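Local structure of UPF0201 protein MJ1564 (Methanocaldococcus jannaschii DSM 2661, 2PZZ) at residues Ile23-Thr33 against Trp44-Leu54; Thr80-Ala89 against Phe96-Lys107. The protein is of unknown function: it belongs to an archaeal family whose fold resembles RNA-binding proteins, although a role in binding RNA is considered unlikely. All coordinates share one frame; numbering follows the deposited sequence.

In the fold
Contact 1 and contact 2 sit near the two ends of one five-stranded antiparallel sheet of order 2-3-1-5-4, with strand 3-10 in the middle. Contact 1 joins strands 31-36 and 42-48 and the helices flanking them; contact 2 joins strands 79-84 and 104-109. Each is partly buried. In contact 1 the inner aromatic and aliphatic groups give way to lysines at the surface, and a water bridges backbone atoms of the two segments. Contact 2 adds ring pairs and a dense set of polar bonds round a helix start, beside the second subunit. The two meet in the interior, where Phe-27 and Ile-26 pack on Leu-84, and Asn-25 probably donates to Ala-89 O.

Contact 1: residues Ile23-Thr33 against Trp44-Leu54; sequences ILNIFPKAKLT and WEGKTKSVEKL
Leu-32 and Trp-44 meet at the strand end of this contact: CB of Leu-32 lies 3.6 Å from CE3 of Trp-44, approaching the indole obliquely. Ile-23 CD1 packs on the CB stem of Trp-44. The indole N-H is used outside, by Lys-16 O, so a large side chain can be buried here without stranding its polar atom. Thr-33 and Glu-45 form a hydrogen-bonded pair, with Thr-33 N to Glu-45 O at 2.8 Å and Glu-45 N returning to Thr-33 O. These strands form a beta hairpin at the edge of the sheet, entered from helix 16-26 through a type I turn at Phe-27 to Ala-30. Beyond it, Phe-27 crosses Thr-48 at about a right angle, CD1 4.0 Å from CG2, and lies alongside Leu-54. The chi1 of Thr-48, 176°, puts its OG1 opposite the backbone N and the methyl CG2 between N and carbonyl carbon, where it touches the Phe-27 ring; OG1 accepts from Ser-50 N at 3.0 Å in an ST turn. Pro-28 crosses the aliphatic stem of Lys-53 tightly, CD to CB 3.5 Å. Between the two segments a water donates to Ile-26 O at 2.6 Å and accepts from Leu-54 N at 2.9 Å, bridging that carbonyl to the first turn of helix 52-60.

Contact 2: residues Thr80-Ala89 against Phe96-Lys107; sequences TKFYLNKQAA and FDIDTHGGIFVK
Tyr-83 and Phe-105 form an offset stack on one face of the strand pair, centroids 4.9 Å apart and planes 26° from parallel, with the phenol oxygen over the Phe-105 face; Ile-98 CG1 packs on Tyr-83 CB, and Lys-81 lends its aliphatic stem to Phe-105. On the face carrying Phe-82, Leu-84, Ile-104 and Val-106, Phe-96 turns its edge toward the face of Phe-82, planes at 82°. Phe-82 has CG wedged between its backbone N and carbonyl carbon (chi1 57°), which lays the ring beside Val-106. The beta-branched valine sets CB over the ring face, a CH-pi contact 3.9 Å from the centroid, and CG1 against CZ, while Leu-84 CD2 fills in against Phe-96 CE1 at 3.7 Å.

Backbone bonds pair Phe-82 with Val-106 and Leu-84 with Ile-104.

Polar side chains gather where the strand gives way to helix 86-90. Asn-85 OD1 accepts from Gln-87 N at 2.6 Å and from Ala-88 N, capping the helix, while ND2 makes a weak bond to Asp-97 OD2. Lys-86 N meets Asp-99 OD1 at 2.8 Å from above the carboxylate plane; OD2 takes His-101 N at 2.9 Å, an Asx turn. Lys-86 NZ donates to His-101 O at 2.7 Å, and also forms a salt bridge with Glu-14 and a bond to Lys-9 O. Gly-102 and Gly-103 take positive phi as the loop re-enters the sheet. Together these features make an antiparallel strand pair at the sheet edge whose long connection contains an N-capped helix and a type I turn, Asp-99 to Gly-102.

Contact 1: residues Ile23-Thr33 against Trp44-Leu54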
loop_
_atom_site.group_PDB
_atom_site.type_symbol
_atom_site.label_atom_id
_atom_site.label_comp_id
_atom_site.label_asym_id
_atom_site.label_seq_id
_atom_site.Cartn_x
_atom_site.Cartn_y
_atom_site.Cartn_z
ATOM N N ILE A 23 6.150 -11.532 -1.476
ATOM C CA ILE A 23 5.409 -12.743 -1.820
ATOM C C ILE A 23 6.251 -13.980 -1.498
ATOM O O ILE A 23 5.803 -14.878 -0.794
ATOM C CB ILE A 23 5.049 -12.772 -3.317
ATOM C CG1 ILE A 23 4.057 -11.638 -3.624
ATOM C CG2 ILE A 23 4.500 -14.163 -3.692
ATOM C CD1 ILE A 23 3.691 -11.518 -5.099
ATOM N N LEU A 24 7.482 -14.004 -2.004
ATOM C CA LEU A 24 8.372 -15.146 -1.793
ATOM C C LEU A 24 8.633 -15.438 -0.321
ATOM O O LEU A 24 8.827 -16.592 0.039
ATOM C CB LEU A 24 9.687 -14.948 -2.569
ATOM C CG LEU A 24 9.437 -14.875 -4.089
ATOM C CD1 LEU A 24 10.690 -14.435 -4.831
ATOM C CD2 LEU A 24 8.962 -16.235 -4.603
ATOM N N ASN A 25 8.610 -14.415 0.537
ATOM C CA ASN A 25 8.824 -14.650 1.965
ATOM C C ASN A 25 7.732 -15.526 2.550
ATOM O O ASN A 25 7.942 -16.179 3.575
ATOM C CB ASN A 25 8.859 -13.338 2.770
ATOM C CG ASN A 25 10.131 -12.551 2.558
ATOM O OD1 ASN A 25 11.152 -13.101 2.136
ATOM N ND2 ASN A 25 10.083 -11.253 2.859
ATOM N N ILE A 26 6.556 -15.529 1.920
ATOM C CA ILE A 26 5.449 -16.351 2.413
ATOM C C ILE A 26 5.256 -17.598 1.536
ATOM O O ILE A 26 4.894 -18.667 2.035
ATOM C CB ILE A 26 4.123 -15.549 2.446
ATOM C CG1 ILE A 26 4.349 -14.182 3.106
ATOM C CG2 ILE A 26 3.055 -16.321 3.228
ATOM C CD1 ILE A 26 4.796 -14.241 4.576
ATOM N N PHE A 27 5.528 -17.455 0.242
ATOM C CA PHE A 27 5.378 -18.538 -0.720
ATOM C C PHE A 27 6.654 -18.674 -1.535
ATOM O O PHE A 27 6.674 -18.345 -2.712
ATOM C CB PHE A 27 4.188 -18.244 -1.655
ATOM C CG PHE A 27 2.877 -18.099 -0.932
ATOM C CD1 PHE A 27 2.236 -19.212 -0.397
ATOM C CD2 PHE A 27 2.305 -16.839 -0.740
ATOM C CE1 PHE A 27 1.024 -19.077 0.332
ATOM C CE2 PHE A 27 1.107 -16.684 -0.020
ATOM C CZ PHE A 27 0.463 -17.812 0.520
ATOM N N PRO A 28 7.734 -19.188 -0.914
ATOM C CA PRO A 28 9.066 -19.401 -1.495
ATOM C C PRO A 28 9.130 -20.110 -2.850
ATOM O O PRO A 28 9.996 -19.794 -3.667
ATOM C CB PRO A 28 9.791 -20.209 -0.409
ATOM C CG PRO A 28 9.140 -19.769 0.844
ATOM C CD PRO A 28 7.677 -19.765 0.442
ATOM N N LYS A 29 8.236 -21.069 -3.077
ATOM C CA LYS A 29 8.212 -21.828 -4.330
ATOM C C LYS A 29 7.369 -21.217 -5.443
ATOM O O LYS A 29 7.290 -21.769 -6.537
ATOM C CB LYS A 29 7.698 -23.252 -4.088
ATOM C CG LYS A 29 8.687 -24.203 -3.415
ATOM C CD LYS A 29 8.756 -23.989 -1.916
ATOM C CE LYS A 29 9.722 -24.982 -1.261
ATOM N NZ LYS A 29 9.371 -26.403 -1.557
ATOM N N ALA A 30 6.744 -20.078 -5.181
ATOM C CA ALA A 30 5.895 -19.465 -6.200
ATOM C C ALA A 30 6.620 -19.072 -7.484
ATOM O O ALA A 30 7.739 -18.560 -7.443
ATOM C CB ALA A 30 5.182 -18.252 -5.614
ATOM N N LYS A 31 5.980 -19.340 -8.624
ATOM C CA LYS A 31 6.515 -18.957 -9.935
ATOM C C LYS A 31 5.800 -17.644 -10.214
ATOM O O LYS A 31 4.577 -17.622 -10.306
ATOM C CB LYS A 31 6.134 -19.962 -11.023
ATOM C CG LYS A 31 7.058 -21.157 -11.169
ATOM C CD LYS A 31 6.872 -22.177 -10.063
ATOM C CE LYS A 31 7.573 -23.484 -10.420
ATOM N NZ LYS A 31 7.410 -24.491 -9.344
ATOM N N LEU A 32 6.547 -16.558 -10.364
ATOM C CA LEU A 32 5.923 -15.258 -10.564
ATOM C C LEU A 32 6.170 -14.577 -11.901
ATOM O O LEU A 32 7.255 -14.679 -12.474
ATOM C CB LEU A 32 6.363 -14.311 -9.436
ATOM C CG LEU A 32 6.179 -14.818 -7.999
ATOM C CD1 LEU A 32 6.893 -13.891 -7.028
ATOM C CD2 LEU A 32 4.698 -14.907 -7.663
ATOM N N THR A 33 5.148 -13.882 -12.394
ATOM C CA THR A 33 5.268 -13.127 -13.633
ATOM C C THR A 33 4.735 -11.712 -13.366
ATOM O O THR A 33 3.739 -11.519 -12.655
ATOM C CB THR A 33 4.459 -13.754 -14.780
ATOM O OG1 THR A 33 3.081 -13.378 -14.646
ATOM C CG2 THR A 33 4.584 -15.278 -14.749
ATOM N N TRP A 44 1.965 -8.576 -10.000
ATOM C CA TRP A 44 2.651 -9.860 -10.016
ATOM C C TRP A 44 1.567 -10.927 -9.932
ATOM O O TRP A 44 0.640 -10.790 -9.152
ATOM C CB TRP A 44 3.567 -10.059 -8.785
ATOM C CG TRP A 44 4.879 -9.352 -8.825
ATOM C CD1 TRP A 44 5.201 -8.180 -8.200
ATOM C CD2 TRP A 44 6.056 -9.773 -9.529
ATOM N NE1 TRP A 44 6.507 -7.843 -8.473
ATOM C CE2 TRP A 44 7.055 -8.804 -9.284
ATOM C CE3 TRP A 44 6.363 -10.874 -10.344
ATOM C CZ2 TRP A 44 8.352 -8.904 -9.825
ATOM C CZ3 TRP A 44 7.653 -10.976 -10.885
ATOM C CH2 TRP A 44 8.633 -9.992 -10.618
ATOM N N GLU A 45 1.687 -11.977 -10.732
ATOM C CA GLU A 45 0.753 -13.097 -10.673
ATOM C C GLU A 45 1.597 -14.364 -10.659
ATOM O O GLU A 45 2.643 -14.422 -11.301
ATOM C CB GLU A 45 -0.155 -13.133 -11.892
ATOM C CG GLU A 45 -1.250 -12.108 -11.866
ATOM C CD GLU A 45 -1.986 -12.056 -13.177
ATOM O OE1 GLU A 45 -1.404 -11.546 -14.157
ATOM O OE2 GLU A 45 -3.134 -12.536 -13.225
ATOM N N GLY A 46 1.150 -15.377 -9.930
ATOM C CA GLY A 46 1.915 -16.609 -9.883
ATOM C C GLY A 46 1.232 -17.712 -9.118
ATOM O O GLY A 46 0.153 -17.519 -8.553
ATOM N N LYS A 47 1.870 -18.876 -9.080
ATOM C CA LYS A 47 1.286 -20.009 -8.392
ATOM C C LYS A 47 2.324 -20.883 -7.715
ATOM O O LYS A 47 3.505 -20.855 -8.057
ATOM C CB LYS A 47 0.504 -20.865 -9.389
ATOM C CG LYS A 47 -0.462 -20.082 -10.278
ATOM C CD LYS A 47 -1.409 -21.021 -11.030
ATOM C CE LYS A 47 -0.727 -21.732 -12.194
ATOM N NZ LYS A 47 -0.622 -20.848 -13.393
ATOM N N THR A 48 1.855 -21.654 -6.741
ATOM C CA THR A 48 2.677 -22.611 -6.017
ATOM C C THR A 48 1.727 -23.681 -5.513
ATOM O O THR A 48 0.531 -23.433 -5.372
ATOM C CB THR A 48 3.409 -21.993 -4.799
ATOM O OG1 THR A 48 4.115 -23.030 -4.107
ATOM C CG2 THR A 48 2.421 -21.326 -3.819
ATOM N N LYS A 49 2.261 -24.866 -5.252
ATOM C CA LYS A 49 1.475 -25.977 -4.744
ATOM C C LYS A 49 1.888 -26.198 -3.296
ATOM O O LYS A 49 1.438 -27.134 -2.642
ATOM C CB LYS A 49 1.768 -27.246 -5.557
ATOM C CG LYS A 49 1.583 -27.075 -7.049
ATOM C CD LYS A 49 0.111 -27.032 -7.422
ATOM C CE LYS A 49 -0.442 -28.430 -7.744
ATOM N NZ LYS A 49 -0.263 -29.415 -6.632
ATOM N N SER A 50 2.754 -25.331 -2.792
ATOM C CA SER A 50 3.229 -25.479 -1.422
ATOM C C SER A 50 2.825 -24.360 -0.484
ATOM O O SER A 50 3.057 -23.199 -0.778
ATOM C CB SER A 50 4.757 -25.596 -1.401
ATOM O OG SER A 50 5.230 -25.528 -0.067
ATOM N N VAL A 51 2.223 -24.732 0.645
ATOM C CA VAL A 51 1.806 -23.797 1.689
ATOM C C VAL A 51 2.638 -24.106 2.941
ATOM O O VAL A 51 2.294 -23.691 4.056
ATOM C CB VAL A 51 0.303 -23.954 2.053
ATOM C CG1 VAL A 51 -0.581 -23.439 0.902
ATOM C CG2 VAL A 51 -0.018 -25.416 2.336
ATOM N N GLU A 52 3.729 -24.843 2.749
ATOM C CA GLU A 52 4.608 -25.217 3.854
ATOM C C GLU A 52 5.119 -24.018 4.645
ATOM O O GLU A 52 5.011 -23.985 5.865
ATOM C CB GLU A 52 5.797 -26.032 3.331
ATOM C CG GLU A 52 5.452 -27.480 3.015
ATOM C CD GLU A 52 6.483 -28.146 2.116
ATOM O OE1 GLU A 52 7.700 -27.998 2.382
ATOM O OE2 GLU A 52 6.070 -28.823 1.143
ATOM N N LYS A 53 5.677 -23.034 3.954
ATOM C CA LYS A 53 6.191 -21.854 4.634
ATOM C C LYS A 53 5.072 -21.146 5.401
ATOM O O LYS A 53 5.243 -20.772 6.566
ATOM C CB LYS A 53 6.828 -20.903 3.619
ATOM C CG LYS A 53 7.458 -19.657 4.227
ATOM C CD LYS A 53 8.602 -20.005 5.169
ATOM C CE LYS A 53 9.436 -18.776 5.502
ATOM N NZ LYS A 53 10.507 -19.084 6.496
ATOM N N LEU A 54 3.925 -20.961 4.751
ATOM C CA LEU A 54 2.787 -20.303 5.399
ATOM C C LEU A 54 2.418 -21.025 6.696
ATOM O O LEU A 54 2.188 -20.386 7.729
ATOM C CB LEU A 54 1.568 -20.281 4.456
ATOM C CG LEU A 54 0.225 -19.808 5.037
ATOM C CD1 LEU A 54 0.363 -18.384 5.542
ATOM C CD2 LEU A 54 -0.880 -19.899 3.957
HETATM O O HOH W 1 3.986 -21.133 1.901
#

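Contact 2: residues Thr80-Ala89 against Phe96-Lys107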
loop_
_atom_site.group_PDB
_atom_site.type_symbol
_atom_site.label_atom_id
_atom_site.label_comp_id
_atom_site.label_asym_id
_atom_site.label_seq_id
_atom_site.Cartn_x
_atom_site.Cartn_y
_atom_site.Cartn_z
ATOM N N THR A 80 -10.751 -21.324 -0.980
ATOM C CA THR A 80 -10.826 -20.301 0.053
ATOM C C THR A 80 -9.899 -19.194 -0.417
ATOM O O THR A 80 -8.984 -19.434 -1.203
ATOM C CB THR A 80 -10.385 -20.802 1.450
ATOM O OG1 THR A 80 -10.676 -19.784 2.418
ATOM C CG2 THR A 80 -8.890 -21.111 1.486
ATOM N N LYS A 81 -10.150 -17.974 0.030
ATOM C CA LYS A 81 -9.317 -16.853 -0.381
ATOM C C LYS A 81 -9.160 -15.894 0.783
ATOM O O LYS A 81 -9.914 -15.959 1.751
ATOM C CB LYS A 81 -9.954 -16.141 -1.573
ATOM C CG LYS A 81 -11.340 -15.599 -1.290
ATOM C CD LYS A 81 -12.070 -15.240 -2.583
ATOM C CE LYS A 81 -13.467 -14.692 -2.292
ATOM N NZ LYS A 81 -14.276 -14.535 -3.540
ATOM N N PHE A 82 -8.157 -15.028 0.692
ATOM C CA PHE A 82 -7.880 -14.053 1.736
ATOM C C PHE A 82 -6.752 -13.171 1.252
ATOM O O PHE A 82 -6.144 -13.428 0.208
ATOM C CB PHE A 82 -7.480 -14.768 3.035
ATOM C CG PHE A 82 -6.291 -15.679 2.879
ATOM C CD1 PHE A 82 -4.993 -15.190 3.042
ATOM C CD2 PHE A 82 -6.465 -17.017 2.528
ATOM C CE1 PHE A 82 -3.882 -16.017 2.858
ATOM C CE2 PHE A 82 -5.355 -17.860 2.338
ATOM C CZ PHE A 82 -4.060 -17.355 2.504
ATOM N N TYR A 83 -6.475 -12.127 2.015
ATOM C CA TYR A 83 -5.422 -11.190 1.673
ATOM C C TYR A 83 -4.342 -11.223 2.733
ATOM O O TYR A 83 -4.592 -11.631 3.858
ATOM C CB TYR A 83 -5.984 -9.773 1.577
ATOM C CG TYR A 83 -6.816 -9.529 0.342
ATOM C CD1 TYR A 83 -8.141 -9.956 0.267
ATOM C CD2 TYR A 83 -6.271 -8.884 -0.761
ATOM C CE1 TYR A 83 -8.902 -9.740 -0.883
ATOM C CE2 TYR A 83 -7.019 -8.663 -1.913
ATOM C CZ TYR A 83 -8.332 -9.093 -1.964
ATOM O OH TYR A 83 -9.065 -8.863 -3.101
ATOM N N LEU A 84 -3.133 -10.823 2.358
ATOM C CA LEU A 84 -2.021 -10.771 3.299
ATOM C C LEU A 84 -1.485 -9.357 3.254
ATOM O O LEU A 84 -1.428 -8.730 2.181
ATOM C CB LEU A 84 -0.910 -11.748 2.913
ATOM C CG LEU A 84 -1.231 -13.237 3.060
ATOM C CD1 LEU A 84 -0.015 -14.066 2.656
ATOM C CD2 LEU A 84 -1.630 -13.535 4.494
ATOM N N ASN A 85 -1.101 -8.845 4.415
ATOM C CA ASN A 85 -0.555 -7.499 4.471
ATOM C C ASN A 85 0.782 -7.543 3.743
ATOM O O ASN A 85 1.636 -8.382 4.029
ATOM C CB ASN A 85 -0.344 -7.074 5.912
ATOM C CG ASN A 85 0.124 -5.649 6.015
ATOM O OD1 ASN A 85 1.113 -5.254 5.376
ATOM N ND2 ASN A 85 -0.588 -4.857 6.804
ATOM N N LYS A 86 0.953 -6.641 2.792
ATOM C CA LYS A 86 2.158 -6.581 1.984
ATOM C C LYS A 86 3.382 -6.107 2.771
ATOM O O LYS A 86 4.506 -6.555 2.507
ATOM C CB LYS A 86 1.887 -5.664 0.781
ATOM C CG LYS A 86 2.743 -5.913 -0.428
ATOM C CD LYS A 86 1.982 -5.626 -1.733
ATOM C CE LYS A 86 1.365 -4.243 -1.754
ATOM N NZ LYS A 86 1.073 -3.772 -3.145
ATOM N N GLN A 87 3.159 -5.221 3.743
ATOM C CA GLN A 87 4.250 -4.665 4.545
ATOM C C GLN A 87 4.713 -5.663 5.596
ATOM O O GLN A 87 5.912 -5.800 5.856
ATOM C CB GLN A 87 3.794 -3.350 5.193
ATOM C CG GLN A 87 3.073 -2.421 4.200
ATOM C CD GLN A 87 3.881 -2.196 2.930
ATOM O OE1 GLN A 87 3.322 -1.982 1.845
ATOM N NE2 GLN A 87 5.203 -2.237 3.055
ATOM N N ALA A 88 3.765 -6.373 6.193
ATOM C CA ALA A 88 4.112 -7.389 7.171
ATOM C C ALA A 88 4.860 -8.503 6.436
ATOM O O ALA A 88 5.856 -9.040 6.928
ATOM C CB ALA A 88 2.857 -7.938 7.819
ATOM N N ALA A 89 4.388 -8.830 5.237
ATOM C CA ALA A 89 4.998 -9.881 4.440
ATOM C C ALA A 89 6.429 -9.528 4.056
ATOM O O ALA A 89 7.307 -10.401 3.975
ATOM C CB ALA A 89 4.169 -10.137 3.183
ATOM N N PHE A 96 -3.265 -10.685 8.166
ATOM C CA PHE A 96 -4.444 -10.710 7.300
ATOM C C PHE A 96 -5.170 -9.405 6.931
ATOM O O PHE A 96 -6.164 -9.431 6.204
ATOM C CB PHE A 96 -5.437 -11.711 7.881
ATOM C CG PHE A 96 -4.906 -13.107 7.928
ATOM C CD1 PHE A 96 -4.649 -13.808 6.745
ATOM C CD2 PHE A 96 -4.618 -13.716 9.145
ATOM C CE1 PHE A 96 -4.109 -15.101 6.778
ATOM C CE2 PHE A 96 -4.084 -15.001 9.182
ATOM C CZ PHE A 96 -3.830 -15.692 7.993
ATOM N N ASP A 97 -4.688 -8.268 7.408
ATOM C CA ASP A 97 -5.320 -6.994 7.068
ATOM C C ASP A 97 -4.703 -6.446 5.778
ATOM O O ASP A 97 -3.487 -6.497 5.603
ATOM C CB ASP A 97 -5.105 -5.997 8.201
ATOM C CG ASP A 97 -3.639 -5.736 8.459
ATOM O OD1 ASP A 97 -2.868 -6.718 8.476
ATOM O OD2 ASP A 97 -3.259 -4.560 8.646
ATOM N N ILE A 98 -5.530 -5.938 4.867
ATOM C CA ILE A 98 -5.004 -5.386 3.624
ATOM C C ILE A 98 -4.286 -4.080 3.951
ATOM O O ILE A 98 -4.865 -3.191 4.577
ATOM C CB ILE A 98 -6.129 -5.064 2.583
ATOM C CG1 ILE A 98 -6.856 -6.340 2.144
ATOM C CG2 ILE A 98 -5.530 -4.384 1.364
ATOM C CD1 ILE A 98 -7.960 -6.770 3.081
ATOM N N ASP A 99 -3.027 -3.964 3.542
ATOM C CA ASP A 99 -2.275 -2.741 3.801
ATOM C C ASP A 99 -2.740 -1.641 2.848
ATOM O O ASP A 99 -3.526 -1.892 1.927
ATOM C CB ASP A 99 -0.770 -2.973 3.621
ATOM C CG ASP A 99 -0.414 -3.423 2.221
ATOM O OD1 ASP A 99 -0.734 -4.581 1.874
ATOM O OD2 ASP A 99 0.181 -2.616 1.471
ATOM N N THR A 100 -2.249 -0.425 3.077
ATOM C CA THR A 100 -2.608 0.724 2.248
ATOM C C THR A 100 -2.313 0.474 0.770
ATOM O O THR A 100 -2.917 1.097 -0.113
ATOM C CB THR A 100 -1.821 1.987 2.680
ATOM O OG1 THR A 100 -2.093 2.281 4.058
ATOM C CG2 THR A 100 -2.217 3.177 1.833
ATOM N N HIS A 101 -1.383 -0.438 0.497
ATOM C CA HIS A 101 -1.010 -0.717 -0.881
ATOM C C HIS A 101 -1.647 -1.924 -1.578
ATOM O O HIS A 101 -1.165 -2.358 -2.617
ATOM C CB HIS A 101 0.518 -0.761 -0.991
ATOM C CG HIS A 101 1.160 0.585 -0.846
ATOM N ND1 HIS A 101 0.826 1.462 0.162
ATOM C CD2 HIS A 101 2.099 1.211 -1.590
ATOM C CE1 HIS A 101 1.529 2.573 0.032
ATOM N NE2 HIS A 101 2.310 2.446 -1.023
ATOM N N GLY A 102 -2.729 -2.459 -1.020
ATOM C CA GLY A 102 -3.413 -3.559 -1.687
ATOM C C GLY A 102 -3.320 -4.967 -1.138
ATOM O O GLY A 102 -4.218 -5.781 -1.362
ATOM N N GLY A 103 -2.245 -5.282 -0.429
ATOM C CA GLY A 103 -2.118 -6.626 0.102
ATOM C C GLY A 103 -1.843 -7.633 -0.999
ATOM O O GLY A 103 -1.743 -7.279 -2.179
ATOM N N ILE A 104 -1.695 -8.893 -0.602
ATOM C CA ILE A 104 -1.431 -9.974 -1.530
ATOM C C ILE A 104 -2.707 -10.804 -1.519
ATOM O O ILE A 104 -3.121 -11.291 -0.479
ATOM C CB ILE A 104 -0.232 -10.873 -1.061
ATOM C CG1 ILE A 104 1.072 -10.053 -0.989
ATOM C CG2 ILE A 104 -0.002 -12.016 -2.055
ATOM C CD1 ILE A 104 1.107 -9.062 0.125
ATOM N N PHE A 105 -3.340 -10.937 -2.677
ATOM C CA PHE A 105 -4.573 -11.702 -2.783
ATOM C C PHE A 105 -4.221 -13.172 -2.977
ATOM O O PHE A 105 -3.552 -13.518 -3.941
ATOM C CB PHE A 105 -5.386 -11.192 -3.974
ATOM C CG PHE A 105 -6.651 -11.956 -4.207
ATOM C CD1 PHE A 105 -7.444 -12.350 -3.136
ATOM C CD2 PHE A 105 -7.068 -12.252 -5.501
ATOM C CE1 PHE A 105 -8.646 -13.035 -3.346
ATOM C CE2 PHE A 105 -8.263 -12.931 -5.729
ATOM C CZ PHE A 105 -9.057 -13.326 -4.646
ATOM N N VAL A 106 -4.688 -14.021 -2.067
ATOM C CA VAL A 106 -4.386 -15.451 -2.105
ATOM C C VAL A 106 -5.584 -16.391 -2.219
ATOM O O VAL A 106 -6.519 -16.331 -1.416
ATOM C CB VAL A 106 -3.619 -15.896 -0.835
ATOM C CG1 VAL A 106 -3.292 -17.382 -0.934
ATOM C CG2 VAL A 106 -2.352 -15.062 -0.647
ATOM N N LYS A 107 -5.506 -17.303 -3.183
ATOM C CA LYS A 107 -6.565 -18.284 -3.410
ATOM C C LYS A 107 -5.997 -19.702 -3.367
ATOM O O LYS A 107 -5.097 -20.056 -4.136
ATOM C CB LYS A 107 -7.211 -18.034 -4.776
ATOM C CG LYS A 107 -8.613 -18.586 -4.930
ATOM C CD LYS A 107 -9.086 -18.509 -6.382
ATOM C CE LYS A 107 -8.923 -17.116 -6.976
ATOM N NZ LYS A 107 -9.844 -16.133 -6.344
#